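Local coordinates for protein cytochrome c, putative (Shewanella oneidensis, PDB 1SP3) that carries eight covalently attached c-type hemes and is an octaheme tetrathionate reductase, a respiratory enzyme that probably passes electrons along its heme chain, at residues Ala30-Thr40 with Phe88-Val96; Val65-Arg73 with Ile346-Trp357. All blocks are in the same frame, centred on the assembly; numbering follows the deposited sequence.

Contact 1: residues Ala30-Thr40 with Phe88-Val96; sequences ATDMMKTSHWT and FDFKDKTKV. With HEC (heme c), chain F.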
loop_
_atom_site.group_PDB
_atom_site.type_symbol
_atom_site.label_atom_id
_atom_site.label_comp_id
_atom_site.label_asym_id
_atom_site.label_seq_id
_atom_site.Cartn_x
_atom_site.Cartn_y
_atom_site.Cartn_z
ATOM N N ALA A 30 11.986 -19.088 9.469
ATOM C CA ALA A 30 12.178 -18.870 8.035
ATOM C C ALA A 30 11.095 -19.605 7.261
ATOM O O ALA A 30 10.402 -19.037 6.413
ATOM C CB ALA A 30 13.541 -19.267 7.629
ATOM N N THR A 31 10.915 -20.878 7.568
ATOM C CA THR A 31 9.928 -21.671 6.887
ATOM C C THR A 31 8.551 -21.047 7.007
ATOM O O THR A 31 7.836 -20.978 6.012
ATOM C CB THR A 31 9.888 -23.032 7.493
ATOM O OG1 THR A 31 11.160 -23.642 7.257
ATOM C CG2 THR A 31 8.922 -23.905 6.732
ATOM N N ASP A 32 8.205 -20.640 8.234
ATOM C CA ASP A 32 6.918 -20.003 8.488
ATOM C C ASP A 32 6.751 -18.679 7.715
ATOM O O ASP A 32 5.706 -18.400 7.187
ATOM C CB ASP A 32 6.734 -19.718 9.999
ATOM C CG ASP A 32 6.543 -21.000 10.831
ATOM O OD1 ASP A 32 6.025 -22.025 10.264
ATOM O OD2 ASP A 32 6.891 -21.021 12.057
ATOM N N MET A 33 7.769 -17.864 7.720
ATOM C CA MET A 33 7.675 -16.546 7.154
ATOM C C MET A 33 7.508 -16.710 5.639
ATOM O O MET A 33 6.758 -15.954 4.936
ATOM C CB MET A 33 8.943 -15.786 7.515
ATOM C CG MET A 33 8.780 -14.228 7.660
ATOM S SD MET A 33 8.759 -13.490 5.973
ATOM C CE MET A 33 10.129 -14.570 5.398
ATOM N N MET A 34 8.189 -17.714 5.121
ATOM C CA MET A 34 8.225 -17.866 3.666
ATOM C C MET A 34 6.873 -18.339 3.118
ATOM O O MET A 34 6.631 -18.263 1.899
ATOM C CB MET A 34 9.345 -18.829 3.247
ATOM C CG MET A 34 10.695 -18.235 3.474
ATOM S SD MET A 34 11.860 -19.555 3.400
ATOM C CE MET A 34 12.539 -19.619 1.660
ATOM N N LYS A 35 5.983 -18.778 4.009
ATOM C CA LYS A 35 4.664 -19.103 3.554
ATOM C C LYS A 35 3.839 -17.827 3.376
ATOM O O LYS A 35 2.713 -17.956 2.911
ATOM C CB LYS A 35 3.913 -20.021 4.506
ATOM C CG LYS A 35 4.539 -21.420 4.756
ATOM C CD LYS A 35 3.636 -22.178 5.772
ATOM C CE LYS A 35 4.286 -23.450 6.340
ATOM N NZ LYS A 35 3.665 -23.756 7.694
ATOM N N THR A 36 4.337 -16.640 3.753
ATOM C CA THR A 36 3.413 -15.515 3.781
ATOM C C THR A 36 3.590 -14.548 2.714
ATOM O O THR A 36 4.631 -14.584 2.041
ATOM C CB THR A 36 3.466 -14.720 5.060
ATOM O OG1 THR A 36 4.665 -13.953 5.057
ATOM C CG2 THR A 36 3.427 -15.628 6.343
ATOM N N SER A 37 2.624 -13.612 2.570
ATOM C CA SER A 37 2.778 -12.603 1.504
ATOM C C SER A 37 4.035 -11.704 1.683
ATOM O O SER A 37 4.540 -11.121 0.700
ATOM C CB SER A 37 1.527 -11.769 1.315
ATOM O OG SER A 37 1.437 -10.900 2.341
ATOM N N HIS A 38 4.546 -11.574 2.903
ATOM C CA HIS A 38 5.767 -10.728 3.062
ATOM C C HIS A 38 6.937 -11.294 2.294
ATOM O O HIS A 38 7.837 -10.605 1.983
ATOM C CB HIS A 38 6.133 -10.535 4.525
ATOM C CG HIS A 38 5.481 -9.317 5.101
ATOM N ND1 HIS A 38 4.402 -9.387 5.952
ATOM C CD2 HIS A 38 5.666 -7.999 4.830
ATOM C CE1 HIS A 38 3.993 -8.156 6.231
ATOM N NE2 HIS A 38 4.737 -7.296 5.559
ATOM N N TRP A 39 6.927 -12.601 2.077
ATOM C CA TRP A 39 7.957 -13.261 1.307
ATOM C C TRP A 39 7.506 -13.450 -0.144
ATOM O O TRP A 39 8.270 -13.165 -1.011
ATOM C CB TRP A 39 8.191 -14.650 1.892
ATOM C CG TRP A 39 9.193 -15.440 1.149
ATOM C CD1 TRP A 39 8.992 -16.655 0.509
ATOM C CD2 TRP A 39 10.604 -15.133 0.990
ATOM N NE1 TRP A 39 10.161 -17.070 -0.061
ATOM C CE2 TRP A 39 11.171 -16.178 0.247
ATOM C CE3 TRP A 39 11.453 -14.054 1.422
ATOM C CZ2 TRP A 39 12.517 -16.180 -0.129
ATOM C CZ3 TRP A 39 12.796 -14.079 1.054
ATOM C CH2 TRP A 39 13.315 -15.153 0.296
ATOM N N THR A 40 6.337 -14.022 -0.402
ATOM C CA THR A 40 5.982 -14.317 -1.768
ATOM C C THR A 40 5.502 -13.105 -2.571
ATOM O O THR A 40 5.481 -13.197 -3.802
ATOM C CB THR A 40 4.887 -15.324 -1.816
ATOM O OG1 THR A 40 3.748 -14.768 -1.122
ATOM C CG2 THR A 40 5.287 -16.646 -1.019
ATOM N N PHE A 88 14.274 -15.537 -9.293
ATOM C CA PHE A 88 14.471 -15.549 -7.834
ATOM C C PHE A 88 14.015 -16.850 -7.297
ATOM O O PHE A 88 12.987 -17.370 -7.695
ATOM C CB PHE A 88 13.770 -14.384 -7.122
ATOM C CG PHE A 88 14.059 -14.299 -5.657
ATOM C CD1 PHE A 88 15.370 -13.962 -5.196
ATOM C CD2 PHE A 88 13.049 -14.628 -4.718
ATOM C CE1 PHE A 88 15.615 -13.854 -3.881
ATOM C CE2 PHE A 88 13.316 -14.579 -3.364
ATOM C CZ PHE A 88 14.570 -14.183 -2.931
ATOM N N ASP A 89 14.853 -17.434 -6.467
ATOM C CA ASP A 89 14.527 -18.689 -5.859
ATOM C C ASP A 89 13.697 -18.513 -4.553
ATOM O O ASP A 89 14.267 -18.345 -3.509
ATOM C CB ASP A 89 15.842 -19.395 -5.515
ATOM C CG ASP A 89 15.613 -20.762 -4.944
ATOM O OD1 ASP A 89 14.426 -21.256 -4.861
ATOM O OD2 ASP A 89 16.557 -21.388 -4.515
ATOM N N PHE A 90 12.379 -18.547 -4.618
ATOM C CA PHE A 90 11.544 -18.396 -3.450
ATOM C C PHE A 90 11.646 -19.521 -2.418
ATOM O O PHE A 90 10.947 -19.474 -1.461
ATOM C CB PHE A 90 10.067 -18.124 -3.828
ATOM C CG PHE A 90 9.867 -16.772 -4.455
ATOM C CD1 PHE A 90 9.976 -16.603 -5.852
ATOM C CD2 PHE A 90 9.656 -15.636 -3.639
ATOM C CE1 PHE A 90 9.791 -15.303 -6.421
ATOM C CE2 PHE A 90 9.440 -14.331 -4.195
ATOM C CZ PHE A 90 9.561 -14.161 -5.583
ATOM N N LYS A 91 12.500 -20.531 -2.623
ATOM C CA LYS A 91 12.594 -21.659 -1.697
ATOM C C LYS A 91 13.903 -21.645 -0.957
ATOM O O LYS A 91 14.157 -22.451 -0.050
ATOM C CB LYS A 91 12.431 -23.014 -2.371
ATOM C CG LYS A 91 11.094 -23.211 -3.092
ATOM C CD LYS A 91 9.793 -23.075 -2.228
ATOM C CE LYS A 91 9.784 -23.688 -0.754
ATOM N NZ LYS A 91 10.372 -25.084 -0.407
ATOM N N ASP A 92 14.724 -20.682 -1.327
ATOM C CA ASP A 92 15.980 -20.528 -0.631
ATOM C C ASP A 92 15.904 -19.762 0.719
ATOM O O ASP A 92 15.893 -18.480 0.771
ATOM C CB ASP A 92 16.958 -19.838 -1.558
ATOM C CG ASP A 92 18.373 -19.880 -1.039
ATOM O OD1 ASP A 92 18.603 -20.210 0.192
ATOM O OD2 ASP A 92 19.323 -19.518 -1.797
ATOM N N LYS A 93 16.003 -20.538 1.798
ATOM C CA LYS A 93 15.925 -19.976 3.164
ATOM C C LYS A 93 17.014 -18.985 3.490
ATOM O O LYS A 93 16.788 -18.056 4.265
ATOM C CB LYS A 93 15.800 -21.059 4.242
ATOM C CG LYS A 93 14.454 -21.795 4.181
ATOM C CD LYS A 93 14.707 -23.308 4.253
ATOM C CE LYS A 93 13.448 -24.140 4.084
ATOM N NZ LYS A 93 13.250 -24.678 5.426
ATOM N N THR A 94 18.213 -19.152 2.922
ATOM C CA THR A 94 19.252 -18.140 3.232
ATOM C C THR A 94 19.021 -16.748 2.632
ATOM O O THR A 94 19.799 -15.793 2.937
ATOM C CB THR A 94 20.673 -18.627 2.871
ATOM O OG1 THR A 94 20.749 -18.666 1.458
ATOM C CG2 THR A 94 20.830 -20.105 3.240
ATOM N N LYS A 95 18.001 -16.617 1.806
ATOM C CA LYS A 95 17.656 -15.309 1.210
ATOM C C LYS A 95 16.588 -14.503 1.944
ATOM O O LYS A 95 16.148 -13.465 1.458
ATOM C CB LYS A 95 17.214 -15.485 -0.263
ATOM C CG LYS A 95 18.312 -16.128 -1.146
ATOM C CD LYS A 95 19.672 -15.481 -0.907
ATOM C CE LYS A 95 20.785 -16.100 -1.843
ATOM N NZ LYS A 95 22.030 -15.239 -1.848
ATOM N N VAL A 96 16.155 -14.950 3.114
ATOM C CA VAL A 96 15.146 -14.173 3.858
ATOM C C VAL A 96 15.853 -13.062 4.534
ATOM O O VAL A 96 16.991 -13.247 4.912
ATOM C CB VAL A 96 14.437 -15.081 4.847
ATOM C CG1 VAL A 96 13.425 -14.316 5.718
ATOM C CG2 VAL A 96 13.796 -16.207 4.035
HETATM FE FE HEC F . 4.366 -5.329 5.571
HETATM C CHA HEC F . 1.899 -6.065 3.373
HETATM C CHB HEC F . 2.057 -5.358 8.088
HETATM C CHC HEC F . 6.888 -5.175 7.837
HETATM C CHD HEC F . 6.535 -4.948 2.958
HETATM N NA HEC F . 2.371 -5.641 5.708
HETATM C C1A HEC F . 1.531 -5.873 4.681
HETATM C C2A HEC F . 0.193 -6.075 5.160
HETATM C C3A HEC F . 0.229 -5.915 6.482
HETATM C C4A HEC F . 1.586 -5.621 6.846
HETATM C CMA HEC F . -1.008 -5.932 7.427
HETATM C CAA HEC F . -1.070 -6.336 4.214
HETATM C CBA HEC F . -1.468 -7.809 4.109
HETATM C CGA HEC F . -0.858 -8.412 2.860
HETATM O O1A HEC F . -0.698 -9.671 2.802
HETATM O O2A HEC F . -0.619 -7.646 1.877
HETATM N NB HEC F . 4.436 -5.263 7.595
HETATM C C1B HEC F . 3.387 -5.293 8.442
HETATM C C2B HEC F . 3.865 -5.108 9.792
HETATM C C3B HEC F . 5.191 -5.016 9.741
HETATM C C4B HEC F . 5.575 -5.154 8.346
HETATM C CMB HEC F . 2.840 -5.038 10.956
HETATM C CAB HEC F . 6.234 -4.991 10.906
HETATM C CBB HEC F . 6.126 -6.047 11.804
HETATM N NC HEC F . 6.307 -5.108 5.451
HETATM C C1C HEC F . 7.220 -5.068 6.518
HETATM C C2C HEC F . 8.511 -4.772 5.979
HETATM C C3C HEC F . 8.400 -4.752 4.650
HETATM C C4C HEC F . 7.028 -4.948 4.257
HETATM C CMC HEC F . 9.811 -4.518 6.787
HETATM C CAC HEC F . 9.583 -4.497 3.721
HETATM C CBC HEC F . 10.665 -5.386 3.728
HETATM N ND HEC F . 4.233 -5.390 3.501
HETATM C C1D HEC F . 5.262 -5.239 2.584
HETATM C C2D HEC F . 4.812 -5.505 1.251
HETATM C C3D HEC F . 3.395 -5.922 1.408
HETATM C C4D HEC F . 3.115 -5.815 2.831
HETATM C CMD HEC F . 5.530 -5.457 -0.128
HETATM C CAD HEC F . 2.405 -6.357 0.289
HETATM C CBD HEC F . 2.569 -7.863 0.312
HETATM C CGD HEC F . 1.727 -8.480 -0.799
HETATM O O1D HEC F . 0.500 -8.607 -0.565
HETATM O O2D HEC F . 2.222 -8.844 -1.914
#
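The indole of W39 is the bump of this contact, and the loop 88-96 supplies the hollow. Its six-membered ring enters between F88, K95 and V96. V96 CG2, 4.0 Å from the centroid of that ring, shares one face of the indole with M34 CG; F90 turns its edge to the opposite face, over the five-membered ring, the planes at 79°. With CG anti to the backbone N (chi1 178°), the indole swings toward the loop. There W39 NE1 meets F90 O at 2.9 Å, almost in the ring plane and nearly straight (164°). F88 CZ closes the far end, 3.6 Å from W39 CH2, completing an aromatic cluster. M34 is a second, smaller bump: its SD lies 3.5 Å from K93 CG, and its CE rests against the backbone of the D89-D92 type I turn. M33 CE meets V96 CG1 tip to tip at a tight 3.3 Å. At the rim, K93 NZ donates to T31 OG1, also bonded to E27 O. The chemistry is apolar apart from two hydrogen bonds, of which that from W39 NE1 fixes how the indole is turned: the buried N-H has its acceptor in the loop, while neighbouring H38, opposite H143, ligates a heme iron through NE2.

Contact 2: residues Val65-Arg73 with Ile346-Trp357; sequences VAISSNEPR and ITPKTYGKGGYW. With HEC (heme c), chain D.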
loop_
_atom_site.group_PDB
_atom_site.type_symbol
_atom_site.label_atom_id
_atom_site.label_comp_id
_atom_site.label_asym_id
_atom_site.label_seq_id
_atom_site.Cartn_x
_atom_site.Cartn_y
_atom_site.Cartn_z
ATOM N N VAL A 65 3.637 1.569 -11.330
ATOM C CA VAL A 65 3.011 0.648 -12.295
ATOM C C VAL A 65 3.206 -0.833 -11.943
ATOM O O VAL A 65 2.244 -1.523 -11.590
ATOM C CB VAL A 65 3.420 0.918 -13.774
ATOM C CG1 VAL A 65 2.571 0.032 -14.735
ATOM C CG2 VAL A 65 3.169 2.404 -14.145
ATOM N N ALA A 66 4.425 -1.343 -12.042
ATOM C CA ALA A 66 4.593 -2.760 -11.908
ATOM C C ALA A 66 6.036 -3.092 -11.720
ATOM O O ALA A 66 6.975 -2.478 -12.316
ATOM C CB ALA A 66 4.086 -3.535 -13.115
ATOM N N ILE A 67 6.183 -4.109 -10.881
ATOM C CA ILE A 67 7.492 -4.638 -10.501
ATOM C C ILE A 67 8.394 -5.243 -11.579
ATOM O O ILE A 67 9.641 -5.103 -11.479
ATOM C CB ILE A 67 7.212 -5.617 -9.328
ATOM C CG1 ILE A 67 7.715 -4.960 -8.109
ATOM C CG2 ILE A 67 7.532 -7.135 -9.542
ATOM C CD1 ILE A 67 6.595 -4.287 -7.443
ATOM N N SER A 68 7.811 -5.949 -12.570
ATOM C CA SER A 68 8.620 -6.704 -13.554
ATOM C C SER A 68 9.461 -5.800 -14.406
ATOM O O SER A 68 8.993 -4.722 -14.849
ATOM C CB SER A 68 7.792 -7.615 -14.420
ATOM O OG SER A 68 6.762 -6.862 -15.007
ATOM N N SER A 69 10.730 -6.228 -14.551
ATOM C CA SER A 69 11.801 -5.514 -15.198
ATOM C C SER A 69 12.338 -4.381 -14.332
ATOM O O SER A 69 13.350 -3.755 -14.683
ATOM C CB SER A 69 11.366 -5.054 -16.619
ATOM O OG SER A 69 10.438 -3.991 -16.513
ATOM N N ASN A 70 11.688 -4.103 -13.193
ATOM C CA ASN A 70 12.184 -3.056 -12.294
ATOM C C ASN A 70 12.612 -3.586 -10.943
ATOM O O ASN A 70 12.929 -2.763 -10.066
ATOM C CB ASN A 70 11.120 -1.937 -12.059
ATOM C CG ASN A 70 10.586 -1.443 -13.344
ATOM O OD1 ASN A 70 11.385 -1.015 -14.152
ATOM N ND2 ASN A 70 9.274 -1.686 -13.642
ATOM N N GLU A 71 12.661 -4.918 -10.798
ATOM C CA GLU A 71 12.781 -5.505 -9.484
ATOM C C GLU A 71 13.862 -4.893 -8.547
ATOM O O GLU A 71 13.572 -4.729 -7.360
ATOM C CB GLU A 71 12.844 -7.036 -9.557
ATOM C CG GLU A 71 11.549 -7.626 -10.097
ATOM C CD GLU A 71 11.631 -7.934 -11.606
ATOM O OE1 GLU A 71 12.195 -7.140 -12.396
ATOM O OE2 GLU A 71 11.143 -8.999 -11.997
ATOM N N PRO A 72 15.089 -4.616 -9.026
ATOM C CA PRO A 72 16.159 -4.103 -8.139
ATOM C C PRO A 72 15.858 -2.821 -7.381
ATOM O O PRO A 72 16.403 -2.611 -6.261
ATOM C CB PRO A 72 17.358 -3.863 -9.090
ATOM C CG PRO A 72 17.165 -4.802 -10.205
ATOM C CD PRO A 72 15.608 -4.903 -10.391
ATOM N N ARG A 73 15.053 -1.954 -7.974
ATOM C CA ARG A 73 14.545 -0.816 -7.275
ATOM C C ARG A 73 13.383 -1.251 -6.334
ATOM O O ARG A 73 13.262 -0.704 -5.284
ATOM C CB ARG A 73 14.129 0.354 -8.224
ATOM C CG ARG A 73 14.448 1.795 -7.649
ATOM C CD ARG A 73 13.344 2.926 -7.975
ATOM N NE ARG A 73 13.444 4.198 -7.191
ATOM C CZ ARG A 73 12.506 5.188 -7.171
ATOM N NH1 ARG A 73 12.702 6.283 -6.449
ATOM N NH2 ARG A 73 11.371 5.092 -7.857
ATOM N N ILE A 346 0.325 -1.197 -20.220
ATOM C CA ILE A 346 1.649 -1.734 -20.372
ATOM C C ILE A 346 2.402 -1.638 -19.089
ATOM O O ILE A 346 2.187 -0.678 -18.376
ATOM C CB ILE A 346 2.389 -0.890 -21.378
ATOM C CG1 ILE A 346 1.738 -1.118 -22.750
ATOM C CG2 ILE A 346 3.964 -1.120 -21.284
ATOM C CD1 ILE A 346 2.324 -0.163 -23.852
ATOM N N THR A 347 3.286 -2.611 -18.833
ATOM C CA THR A 347 4.110 -2.636 -17.669
ATOM C C THR A 347 5.479 -2.322 -18.189
ATOM O O THR A 347 6.126 -3.214 -18.716
ATOM C CB THR A 347 4.125 -4.058 -17.037
ATOM O OG1 THR A 347 4.440 -5.009 -18.062
ATOM C CG2 THR A 347 2.720 -4.487 -16.559
ATOM N N PRO A 348 5.923 -1.082 -18.111
ATOM C CA PRO A 348 7.166 -0.694 -18.794
ATOM C C PRO A 348 8.386 -0.843 -17.898
ATOM O O PRO A 348 8.247 -0.875 -16.707
ATOM C CB PRO A 348 6.934 0.775 -19.123
ATOM C CG PRO A 348 6.201 1.228 -17.951
ATOM C CD PRO A 348 5.280 0.083 -17.503
ATOM N N LYS A 349 9.551 -0.936 -18.515
ATOM C CA LYS A 349 10.773 -0.894 -17.785
ATOM C C LYS A 349 11.150 0.577 -17.508
ATOM O O LYS A 349 11.358 1.352 -18.435
ATOM C CB LYS A 349 11.885 -1.661 -18.585
ATOM C CG LYS A 349 13.311 -1.615 -17.894
ATOM C CD LYS A 349 14.245 -2.549 -18.698
ATOM C CE LYS A 349 15.500 -2.930 -17.960
ATOM N NZ LYS A 349 15.288 -3.986 -16.973
ATOM N N THR A 350 11.188 0.992 -16.243
ATOM C CA THR A 350 11.590 2.345 -15.962
ATOM C C THR A 350 12.976 2.307 -15.424
ATOM O O THR A 350 13.765 3.198 -15.692
ATOM C CB THR A 350 10.691 3.004 -14.897
ATOM O OG1 THR A 350 10.679 2.183 -13.722
ATOM C CG2 THR A 350 9.197 3.181 -15.377
ATOM N N TYR A 351 13.288 1.268 -14.669
ATOM C CA TYR A 351 14.567 1.179 -13.989
ATOM C C TYR A 351 15.609 0.445 -14.848
ATOM O O TYR A 351 15.285 -0.503 -15.552
ATOM C CB TYR A 351 14.411 0.424 -12.655
ATOM C CG TYR A 351 15.735 0.293 -11.951
ATOM C CD1 TYR A 351 16.312 1.421 -11.366
ATOM C CD2 TYR A 351 16.462 -0.924 -11.949
ATOM C CE1 TYR A 351 17.560 1.353 -10.744
ATOM C CE2 TYR A 351 17.714 -1.021 -11.312
ATOM C CZ TYR A 351 18.246 0.123 -10.711
ATOM O OH TYR A 351 19.480 0.129 -10.061
ATOM N N GLY A 352 16.869 0.842 -14.756
ATOM C CA GLY A 352 17.971 0.025 -15.297
ATOM C C GLY A 352 18.231 0.205 -16.818
ATOM O O GLY A 352 17.686 1.124 -17.449
ATOM N N LYS A 353 19.014 -0.688 -17.402
ATOM C CA LYS A 353 19.434 -0.596 -18.810
ATOM C C LYS A 353 18.279 -0.658 -19.851
ATOM O O LYS A 353 17.490 -1.610 -19.872
ATOM C CB LYS A 353 20.487 -1.693 -19.125
ATOM C CG LYS A 353 21.959 -1.173 -19.083
ATOM C CD LYS A 353 22.889 -2.041 -18.122
ATOM C CE LYS A 353 24.416 -1.675 -18.316
ATOM N NZ LYS A 353 25.454 -2.520 -17.583
ATOM N N GLY A 354 18.179 0.365 -20.690
ATOM C CA GLY A 354 17.042 0.457 -21.606
ATOM C C GLY A 354 15.778 1.093 -21.012
ATOM O O GLY A 354 14.921 1.615 -21.745
ATOM N N GLY A 355 15.671 1.062 -19.685
ATOM C CA GLY A 355 14.592 1.728 -18.968
ATOM C C GLY A 355 14.331 3.203 -19.237
ATOM O O GLY A 355 15.244 3.995 -19.534
ATOM N N TYR A 356 13.065 3.593 -19.062
ATOM C CA TYR A 356 12.637 4.945 -19.374
ATOM C C TYR A 356 13.506 5.980 -18.709
ATOM O O TYR A 356 13.874 6.999 -19.339
ATOM C CB TYR A 356 11.159 5.193 -18.984
ATOM C CG TYR A 356 10.699 6.521 -19.518
ATOM C CD1 TYR A 356 10.482 6.705 -20.883
ATOM C CD2 TYR A 356 10.599 7.622 -18.686
ATOM C CE1 TYR A 356 10.062 7.944 -21.380
ATOM C CE2 TYR A 356 10.204 8.872 -19.183
ATOM C CZ TYR A 356 9.911 9.009 -20.504
ATOM O OH TYR A 356 9.554 10.250 -20.972
ATOM N N TRP A 357 13.808 5.718 -17.431
ATOM C CA TRP A 357 14.623 6.658 -16.641
ATOM C C TRP A 357 16.079 6.878 -17.134
ATOM O O TRP A 357 16.689 7.918 -16.786
ATOM C CB TRP A 357 14.635 6.317 -15.168
ATOM C CG TRP A 357 13.335 6.506 -14.523
ATOM C CD1 TRP A 357 12.270 7.265 -14.972
ATOM C CD2 TRP A 357 12.914 5.900 -13.307
ATOM N NE1 TRP A 357 11.218 7.163 -14.090
ATOM C CE2 TRP A 357 11.585 6.343 -13.052
ATOM C CE3 TRP A 357 13.542 5.047 -12.373
ATOM C CZ2 TRP A 357 10.845 5.923 -11.919
ATOM C CZ3 TRP A 357 12.833 4.633 -11.258
ATOM C CH2 TRP A 357 11.477 5.068 -11.042
HETATM FE FE HEC D . 5.691 -1.006 -3.704
HETATM C CHA HEC D . 2.589 -2.352 -2.744
HETATM C CHB HEC D . 4.809 -1.394 -7.021
HETATM C CHC HEC D . 8.790 0.050 -4.691
HETATM C CHD HEC D . 6.542 -0.437 -0.470
HETATM N NA HEC D . 3.974 -1.714 -4.744
HETATM C C1A HEC D . 2.815 -2.230 -4.142
HETATM C C2A HEC D . 1.901 -2.607 -5.219
HETATM C C3A HEC D . 2.507 -2.354 -6.415
HETATM C C4A HEC D . 3.830 -1.783 -6.119
HETATM C CMA HEC D . 1.863 -2.621 -7.845
HETATM C CAA HEC D . 0.449 -3.185 -5.007
HETATM C CBA HEC D . -0.622 -2.096 -5.284
HETATM C CGA HEC D . -0.311 -0.796 -4.494
HETATM O O1A HEC D . 0.182 0.180 -5.133
HETATM O O2A HEC D . -0.483 -0.653 -3.205
HETATM N NB HEC D . 6.652 -0.714 -5.488
HETATM C C1B HEC D . 6.086 -1.002 -6.752
HETATM C C2B HEC D . 7.082 -0.784 -7.776
HETATM C C3B HEC D . 8.186 -0.345 -7.121
HETATM C C4B HEC D . 7.913 -0.322 -5.680
HETATM C CMB HEC D . 6.810 -0.982 -9.305
HETATM C CAB HEC D . 9.572 0.031 -7.705
HETATM C CBB HEC D . 9.701 0.657 -8.927
HETATM N NC HEC D . 7.433 -0.249 -2.717
HETATM C C1C HEC D . 8.590 0.116 -3.336
HETATM C C2C HEC D . 9.512 0.574 -2.335
HETATM C C3C HEC D . 8.872 0.467 -1.118
HETATM C C4C HEC D . 7.543 -0.082 -1.368
HETATM C CMC HEC D . 10.948 1.060 -2.698
HETATM C CAC HEC D . 9.430 0.841 0.311
HETATM C CBC HEC D . 9.902 2.080 0.697
HETATM N ND HEC D . 4.695 -1.316 -1.860
HETATM C C1D HEC D . 5.350 -1.097 -0.668
HETATM C C2D HEC D . 4.462 -1.655 0.380
HETATM C C3D HEC D . 3.229 -2.259 -0.303
HETATM C C4D HEC D . 3.462 -2.004 -1.709
HETATM C CMD HEC D . 4.730 -1.640 1.885
HETATM C CAD HEC D . 1.965 -2.927 0.370
HETATM C CBD HEC D . 0.960 -1.800 0.633
HETATM C CGD HEC D . -0.254 -2.223 1.492
HETATM O O1D HEC D . -0.744 -1.302 2.187
HETATM O O2D HEC D . -0.816 -3.395 1.537
HETATM O O HOH W 1 6.761 -2.310 -15.339
#
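N70 meets the loop 346-357 from the end of a type II turn, I67-N70, at the N-cap position of helix 71-74, which holds C74 of the C74/C77 pair that binds a heme c covalently. Among the polar contacts, N70 OD1 accepts from T350 N at 2.9 Å and from Y351 N at 3.0 Å, both arriving from the same face of the amide plane. N70 ND2 donates to A66 O at 2.8 Å, tying N70 back to the residue ahead of the turn, and weakly to P348 O. Replacing N70 by an alanine is likely to leave the amides of T350 and Y351 without their shared acceptor and A66 O without this donor. K349, bent at its last torsion (chi4 79°), brings NZ to S69 O, in the carbonyl plane on a lone pair. The apolar contacts flank this network: V65 and P348 cross at about a right angle, CG1 against CD, A66 CB meets T347 CG2, and P72 CB touches Y351 CE2 at 3.6 Å. R73 CB makes a CH-pi contact over one face of Y351. Farther along R73, the guanidinium stands nearly perpendicular to the W357 indole (84°), its NH2 3.2 Å from W357 CH2.

Two packing sites in one multiheme chain illustrate how sequence-distant segments are gathered around neighbouring hemes. The segments interleave along the chain: 30-40, then 65-73, then 88-96, and finally 346-357. Contact 1 therefore closes within the c554-like region, while contact 2, its two segments 273 residues apart, ties that region to the later cytochrome c region. Their centres lie 23 Å apart and their nearest atoms about 8 Å, without touching. Contact 1 joins the end of helix 15-34 and helix 37-40 to the loop before helix 99-102; contact 2 joins the start of helix 71-74 to the approach of helix 356-359. Contact 1 borders two hemes and contact 2 another, consistent with a fold organised around its cofactors.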